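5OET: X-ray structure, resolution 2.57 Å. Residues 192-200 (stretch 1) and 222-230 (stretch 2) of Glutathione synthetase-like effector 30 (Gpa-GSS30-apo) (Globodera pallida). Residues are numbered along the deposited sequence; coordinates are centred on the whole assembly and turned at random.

Stretch 1, residues 192-200: GSFGTTPRF
Stretch 2 222-230: SDQTDTMAA

Two helical segments of one chain pack nearly antiparallel, their axes 151° apart in direction and 8.8 Å at closest approach; 398 Å² is buried between the stretches. CA pairs Gly195–Asp226 (5.0 Å) and Pro198–Asp223 (5.1 Å) set the register. Thr197 to Phe200 is helical (Pro198 -62/-26, Arg199 -77/-41), as is Thr225 to Ala230, opening at -80/-30 after Gln224 (-121/67) at the N-cap position.

Phe194 (-60/-47; chi1 -75°, m; chi2 -57°) is the most covered residue. Ala229 CB lies over one ring face, 4.1 Å from Phe194 CD1, while Thr225 CG2 sits at the edge, 3.7 Å from Phe194 CD1. Met228 (t, t, p) brings CE to 3.4 Å from Phe194 CE1, an apolar contact. Phe194 O approaches Asp226 N to 3.2 Å, but the angle is too poor for a hydrogen bond.

Asp226 (chi1 54°, p; chi2 -1°) supplies the charged pairing: its OD2 lies 3.3 Å from Arg199 NH1, a salt bridge whose hydrogen bond is weak at 135°. Arg199 (m, t, t, chi4 85°) points its CA-to-CB bond away, yet its chain returns NH1, which also donates to Gly195 O at 3.0 Å.

Pro198 (C-gamma endo) touches both aspartates by packing alone: CB is 3.3 Å from Asp223 O, CG 3.6 Å from Asp226 CG. Its N, 3.3 Å from Asp223 OD2, has no hydrogen to share. Asp223 (t, chi2 79°) accepts from Thr225 OG1 through OD1 at 2.7 Å.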

# COMPACT_ATOMS: atom_id res chain seq x y z
N GLY A 192 -4.98 11.41 14.14
CA GLY A 192 -4.89 11.02 12.74
C GLY A 192 -3.51 11.19 12.13
O GLY A 192 -2.70 12.00 12.59
N SER A 193 -3.25 10.41 11.09
CA SER A 193 -2.12 10.55 10.16
C SER A 193 -0.72 10.13 10.63
O SER A 193 0.27 10.57 10.06
CB SER A 193 -2.08 11.96 9.59
OG SER A 193 -3.37 12.33 9.16
N PHE A 194 -0.63 9.25 11.62
CA PHE A 194 0.66 8.60 11.90
C PHE A 194 1.21 7.78 10.70
O PHE A 194 2.41 7.89 10.34
CB PHE A 194 0.56 7.67 13.10
CG PHE A 194 0.49 8.37 14.42
CD1 PHE A 194 1.48 9.25 14.81
CD2 PHE A 194 -0.52 8.09 15.30
CE1 PHE A 194 1.43 9.88 16.04
CE2 PHE A 194 -0.57 8.71 16.54
CZ PHE A 194 0.41 9.61 16.90
N GLY A 195 0.34 6.96 10.11
CA GLY A 195 0.71 6.05 9.03
C GLY A 195 0.65 6.70 7.65
O GLY A 195 1.49 6.42 6.79
N THR A 196 -0.32 7.60 7.46
CA THR A 196 -0.48 8.28 6.17
C THR A 196 0.65 9.27 5.84
O THR A 196 0.97 9.48 4.66
CB THR A 196 -1.82 9.04 6.03
OG1 THR A 196 -1.84 10.18 6.90
CG2 THR A 196 -3.02 8.14 6.33
N THR A 197 1.24 9.87 6.87
CA THR A 197 2.20 10.96 6.67
C THR A 197 3.47 10.59 5.93
O THR A 197 3.81 11.24 4.96
CB THR A 197 2.54 11.61 8.00
OG1 THR A 197 1.33 12.15 8.54
CG2 THR A 197 3.55 12.75 7.84
N PRO A 198 4.21 9.57 6.39
CA PRO A 198 5.44 9.21 5.65
C PRO A 198 5.20 8.77 4.19
O PRO A 198 6.10 8.88 3.36
CB PRO A 198 5.99 8.03 6.46
CG PRO A 198 4.77 7.44 7.08
CD PRO A 198 3.94 8.62 7.47
N ARG A 199 4.00 8.26 3.92
CA ARG A 199 3.64 7.81 2.59
C ARG A 199 3.30 8.96 1.63
O ARG A 199 3.67 8.89 0.46
CB ARG A 199 2.47 6.83 2.66
CG ARG A 199 2.87 5.47 3.21
CD ARG A 199 1.67 4.75 3.81
NE ARG A 199 2.08 3.39 4.11
CZ ARG A 199 2.69 2.99 5.23
NH1 ARG A 199 2.94 3.84 6.24
NH2 ARG A 199 3.04 1.71 5.33
N PHE A 200 2.59 9.98 2.10
CA PHE A 200 2.34 11.16 1.27
C PHE A 200 3.65 11.88 0.99
O PHE A 200 3.89 12.35 -0.13
CB PHE A 200 1.33 12.13 1.91
CG PHE A 200 -0.09 11.72 1.68
CD1 PHE A 200 -0.58 11.66 0.38
CD2 PHE A 200 -0.93 11.36 2.74
CE1 PHE A 200 -1.88 11.25 0.13
CE2 PHE A 200 -2.24 10.95 2.49
CZ PHE A 200 -2.71 10.89 1.18
N SER A 222 12.33 14.60 4.85
CA SER A 222 11.90 13.24 5.20
C SER A 222 11.05 13.22 6.46
O SER A 222 11.32 13.91 7.43
CB SER A 222 13.11 12.30 5.38
OG SER A 222 13.63 11.89 4.14
N ASP A 223 10.00 12.43 6.41
CA ASP A 223 9.19 12.14 7.55
C ASP A 223 9.11 10.62 7.78
O ASP A 223 8.73 9.87 6.86
CB ASP A 223 7.80 12.68 7.32
CG ASP A 223 6.91 12.39 8.48
OD1 ASP A 223 7.01 13.14 9.47
OD2 ASP A 223 6.16 11.39 8.41
N GLN A 224 9.46 10.18 8.98
CA GLN A 224 9.24 8.79 9.40
C GLN A 224 8.36 8.80 10.66
O GLN A 224 8.79 8.44 11.74
CB GLN A 224 10.56 8.05 9.62
CG GLN A 224 11.65 8.27 8.56
CD GLN A 224 12.73 9.24 9.01
OE1 GLN A 224 13.49 8.96 9.96
NE2 GLN A 224 12.80 10.42 8.35
N THR A 225 7.11 9.23 10.51
CA THR A 225 6.19 9.38 11.64
C THR A 225 5.57 8.05 12.06
O THR A 225 5.25 7.88 13.24
CB THR A 225 5.11 10.44 11.33
OG1 THR A 225 5.71 11.73 11.37
CG2 THR A 225 4.01 10.45 12.36
N ASP A 226 5.39 7.12 11.12
CA ASP A 226 5.03 5.74 11.50
C ASP A 226 6.09 5.11 12.42
O ASP A 226 5.75 4.53 13.45
CB ASP A 226 4.70 4.82 10.29
CG ASP A 226 5.80 4.78 9.22
OD1 ASP A 226 6.85 5.47 9.35
OD2 ASP A 226 5.56 4.04 8.22
N THR A 227 7.36 5.29 12.06
CA THR A 227 8.48 4.89 12.89
C THR A 227 8.50 5.59 14.25
O THR A 227 8.74 4.95 15.26
CB THR A 227 9.80 5.17 12.14
OG1 THR A 227 9.84 4.35 10.97
CG2 THR A 227 11.05 4.89 13.00
N MET A 228 8.26 6.90 14.25
CA MET A 228 8.25 7.70 15.47
C MET A 228 7.32 7.10 16.52
O MET A 228 7.70 6.95 17.69
CB MET A 228 7.76 9.11 15.16
CG MET A 228 7.52 9.99 16.38
SD MET A 228 6.28 11.27 16.15
CE MET A 228 4.76 10.35 16.07
N ALA A 229 6.09 6.81 16.08
CA ALA A 229 5.07 6.22 16.93
C ALA A 229 5.52 4.84 17.44
O ALA A 229 5.45 4.56 18.62
CB ALA A 229 3.74 6.11 16.19
N ALA A 230 6.02 4.01 16.53
CA ALA A 230 6.58 2.71 16.86
C ALA A 230 7.68 2.80 17.91
O ALA A 230 7.64 2.09 18.91
CB ALA A 230 7.10 2.01 15.61